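Methylated RNA-binding protein 1 (Saccharomyces cerevisiae S288c, PDB 4RCM) recognises and binds N6-methyladenosine-containing RNA through its YTH domain and, by binding the 3'-UTR of PHO4 mRNA, lowers its stability to regulate phosphate metabolism. Local coordinates at residues F62-I67 / S146-F151. Residues are numbered along the deposited sequence; the frame is centred on the assembly and turned at random. Where two conformers were deposited one is given.
Sequences FLFFSI and SIINLF
F64 meets I147, I148 and F151 where strand 62-67 runs past helix 146-151, the axes of the two segments 11.0 Å apart at closest approach and their directions 60° from each other. Every side-chain contact within 4.5 Å across the two segments is made by the F64 ring. CG anti to the carbonyl carbon (chi1 -62°) sends this ring toward the helix, where its CE1-CZ side meets I147 and I148. F64 CE1 lies 3.8 Å from I148 CD1, the end of the longer branch, and 3.9 Å from I147 CG2, the shorter branch; CZ rests 4.0 Å from I147 CB. F151 CE2 lies 4.2 Å from F64 CD1, the longest of the three closest contacts. I147 CG2 also sits in the plane of the F151 ring, at its edge, so these residues, one turn apart, pack against each other as well as against F64. I148 touches F18 and V76, and F151 touches I108 and I112, placing helix 141-151, the last of the chain, against strands 17-23, 72-79 and 102-112. Strand 62-67 also carries S66, whose OG is hydrogen-bonded to NZ of the m6A-binding K22. The wholly apolar contact thus backs a strand near the RNA site, consistent with cohesion by water exclusion rather than directional bonds.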
ATOM      1  N   PHE A  62      -2.116   2.197   6.560  1.00  9.50           N
ATOM      2  CA  PHE A  62      -1.411   2.445   5.305  1.00 10.11           C
ATOM      3  C   PHE A  62      -1.002   1.161   4.604  1.00  8.15           C
ATOM      4  O   PHE A  62      -0.698   0.127   5.273  1.00  7.26           O
ATOM      5  CB  PHE A  62      -0.190   3.314   5.533  1.00 11.50           C
ATOM      6  CG  PHE A  62      -0.543   4.724   5.829  1.00 13.07           C
ATOM      7  CD1 PHE A  62      -0.904   5.089   7.106  1.00 13.77           C
ATOM      8  CD2 PHE A  62      -0.601   5.640   4.817  1.00 13.41           C
ATOM      9  CE1 PHE A  62      -1.248   6.396   7.381  1.00 15.18           C
ATOM     10  CE2 PHE A  62      -0.958   6.940   5.061  1.00 14.92           C
ATOM     11  CZ  PHE A  62      -1.291   7.325   6.347  1.00 14.72           C
ATOM     12  N   LEU A  63      -0.946   1.262   3.267  1.00  7.97           N
ATOM     13  CA  LEU A  63      -0.673   0.138   2.352  1.00  7.02           C
ATOM     14  C   LEU A  63       0.481   0.469   1.490  1.00  7.24           C
ATOM     15  O   LEU A  63       0.381   1.433   0.736  1.00  6.65           O
ATOM     16  CB  LEU A  63      -1.829  -0.058   1.452  1.00  7.01           C
ATOM     17  CG  LEU A  63      -3.133  -0.204   2.272  1.00  7.14           C
ATOM     18  CD1 LEU A  63      -4.268  -0.367   1.323  1.00  7.55           C
ATOM     19  CD2 LEU A  63      -3.046  -1.395   3.167  1.00  7.86           C
ATOM     20  N   PHE A  64       1.552  -0.297   1.599  1.00  6.90           N
ATOM     21  CA  PHE A  64       2.670  -0.152   0.658  1.00  8.20           C
ATOM     22  C   PHE A  64       2.350  -1.004  -0.589  1.00  8.15           C
ATOM     23  O   PHE A  64       2.397  -2.245  -0.552  1.00  9.10           O
ATOM     24  CB  PHE A  64       3.971  -0.634   1.277  1.00  9.83           C
ATOM     25  CG  PHE A  64       4.404   0.132   2.505  1.00 12.04           C
ATOM     26  CD1 PHE A  64       4.845   1.443   2.408  1.00 12.42           C
ATOM     27  CD2 PHE A  64       4.404  -0.473   3.756  1.00 13.79           C
ATOM     28  CE1 PHE A  64       5.296   2.129   3.534  1.00 12.93           C
ATOM     29  CE2 PHE A  64       4.836   0.242   4.886  1.00 13.30           C
ATOM     30  CZ  PHE A  64       5.284   1.528   4.760  1.00 11.48           C
ATOM     31  N   PHE A  65       2.008  -0.348  -1.679  1.00  9.03           N
ATOM     32  CA  PHE A  65       1.792  -1.049  -2.956  1.00  9.62           C
ATOM     33  C   PHE A  65       3.036  -1.532  -3.693  1.00 11.55           C
ATOM     34  O   PHE A  65       3.926  -0.760  -4.075  1.00 10.56           O
ATOM     35  CB  PHE A  65       0.977  -0.193  -3.856  1.00  9.26           C
ATOM     36  CG  PHE A  65      -0.481  -0.319  -3.602  1.00  9.07           C
ATOM     37  CD1 PHE A  65      -1.095   0.369  -2.566  1.00  9.44           C
ATOM     38  CD2 PHE A  65      -1.237  -1.123  -4.416  1.00  9.83           C
ATOM     39  CE1 PHE A  65      -2.488   0.237  -2.359  1.00 10.30           C
ATOM     40  CE2 PHE A  65      -2.604  -1.229  -4.234  1.00 10.09           C
ATOM     41  CZ  PHE A  65      -3.215  -0.583  -3.188  1.00  9.66           C
ATOM     42  N   SER A  66       3.019  -2.817  -3.992  1.00 12.82           N
ATOM     43  CA  SER A  66       4.114  -3.416  -4.706  1.00 15.12           C
ATOM     44  C   SER A  66       3.566  -4.304  -5.845  1.00 15.33           C
ATOM     45  O   SER A  66       2.469  -4.856  -5.731  1.00 12.78           O
ATOM     46  CB  SER A  66       4.889  -4.256  -3.692  1.00 16.00           C
ATOM     47  OG  SER A  66       6.131  -4.651  -4.221  1.00 17.38           O
ATOM     48  N   ILE A  67       4.322  -4.437  -6.932  1.00 13.33           N
ATOM     49  CA  ILE A  67       3.946  -5.348  -8.059  1.00 13.64           C
ATOM     50  C   ILE A  67       4.829  -6.618  -8.014  1.00 13.83           C
ATOM     51  O   ILE A  67       6.102  -6.538  -8.050  1.00 15.66           O
ATOM     52  CB  ILE A  67       4.082  -4.631  -9.442  1.00 13.78           C
ATOM     53  CG1 ILE A  67       3.143  -3.398  -9.463  1.00 13.68           C
ATOM     54  CG2 ILE A  67       3.743  -5.569 -10.594  1.00 14.33           C
ATOM     55  CD1 ILE A  67       3.638  -2.321 -10.415  1.00 13.80           C
ATOM     56  N   SER A 146       9.746   4.340   9.148  1.00  9.74           N
ATOM     57  CA  SER A 146      11.049   4.594   8.478  0.70  9.75           C
ATOM     58  C   SER A 146      10.908   4.438   6.950  1.00 10.23           C
ATOM     59  O   SER A 146      11.523   5.187   6.195  1.00 10.36           O
ATOM     60  CB  SER A 146      12.146   3.685   9.038  0.70 10.87           C
ATOM     61  OG  SER A 146      11.918   2.346   8.660  0.70 11.45           O
ATOM     62  N   ILE A 147      10.088   3.493   6.476  1.00  9.89           N
ATOM     63  CA  ILE A 147       9.860   3.372   5.036  1.00 10.08           C
ATOM     64  C   ILE A 147       9.070   4.591   4.474  1.00 10.15           C
ATOM     65  O   ILE A 147       9.402   5.111   3.412  1.00  8.47           O
ATOM     66  CB  ILE A 147       9.263   2.013   4.624  1.00 10.99           C
ATOM     67  CG1 ILE A 147      10.209   0.867   5.014  1.00 11.37           C
ATOM     68  CG2 ILE A 147       9.139   1.935   3.098  1.00 11.46           C
ATOM     69  CD1 ILE A 147       9.521  -0.472   5.187  1.00 12.59           C
ATOM     70  N   ILE A 148       8.048   5.064   5.189  1.00  9.72           N
ATOM     71  CA  ILE A 148       7.351   6.295   4.758  1.00  9.59           C
ATOM     72  C   ILE A 148       8.359   7.413   4.571  1.00 10.08           C
ATOM     73  O   ILE A 148       8.273   8.141   3.586  1.00  9.96           O
ATOM     74  CB  ILE A 148       6.259   6.750   5.749  1.00  9.62           C
ATOM     75  CG1 ILE A 148       5.133   5.734   5.767  1.00 10.10           C
ATOM     76  CG2 ILE A 148       5.698   8.102   5.366  1.00 10.02           C
ATOM     77  CD1 ILE A 148       4.326   5.680   4.457  1.00 10.88           C
ATOM     78  N   ASN A 149       9.338   7.516   5.485  1.00 11.45           N
ATOM     79  CA  ASN A 149      10.288   8.633   5.441  1.00 11.42           C
ATOM     80  C   ASN A 149      11.203   8.572   4.238  1.00 12.45           C
ATOM     81  O   ASN A 149      11.603   9.628   3.678  1.00 10.09           O
ATOM     82  CB  ASN A 149      11.110   8.741   6.736  1.00 12.31           C
ATOM     83  CG  ASN A 149      10.308   9.306   7.903  1.00 11.01           C
ATOM     84  OD1 ASN A 149       9.379  10.132   7.723  1.00 11.30           O
ATOM     85  ND2 ASN A 149      10.620   8.839   9.099  1.00 10.45           N
ATOM     86  N   LEU A 150      11.518   7.353   3.807  1.00 12.61           N
ATOM     87  CA  LEU A 150      12.264   7.174   2.554  1.00 14.57           C
ATOM     88  C   LEU A 150      11.378   7.578   1.372  1.00 14.08           C
ATOM     89  O   LEU A 150      11.826   8.250   0.451  1.00 13.43           O
ATOM     90  CB  LEU A 150      12.775   5.728   2.448  1.00 16.17           C
ATOM     91  CG  LEU A 150      13.635   5.288   1.287  1.00 17.76           C
ATOM     92  CD1 LEU A 150      15.042   5.905   1.340  1.00 17.83           C
ATOM     93  CD2 LEU A 150      13.733   3.754   1.233  1.00 17.36           C
ATOM     94  N   PHE A 151      10.104   7.209   1.419  1.00 14.00           N
ATOM     95  CA  PHE A 151       9.178   7.558   0.334  1.00 14.54           C
ATOM     96  C   PHE A 151       9.004   9.096   0.209  1.00 15.14           C
ATOM     97  O   PHE A 151       8.778   9.599  -0.907  1.00 14.59           O
ATOM     98  CB  PHE A 151       7.795   6.869   0.503  1.00 14.30           C
ATOM     99  CG  PHE A 151       7.671   5.517  -0.188  1.00 13.74           C
ATOM    100  CD1 PHE A 151       7.293   5.430  -1.552  1.00 13.68           C
ATOM    101  CD2 PHE A 151       7.874   4.336   0.504  1.00 13.92           C
ATOM    102  CE1 PHE A 151       7.159   4.194  -2.206  1.00 12.95           C
ATOM    103  CE2 PHE A 151       7.765   3.090  -0.140  1.00 14.12           C
ATOM    104  CZ  PHE A 151       7.388   3.018  -1.498  1.00 13.88           C
TER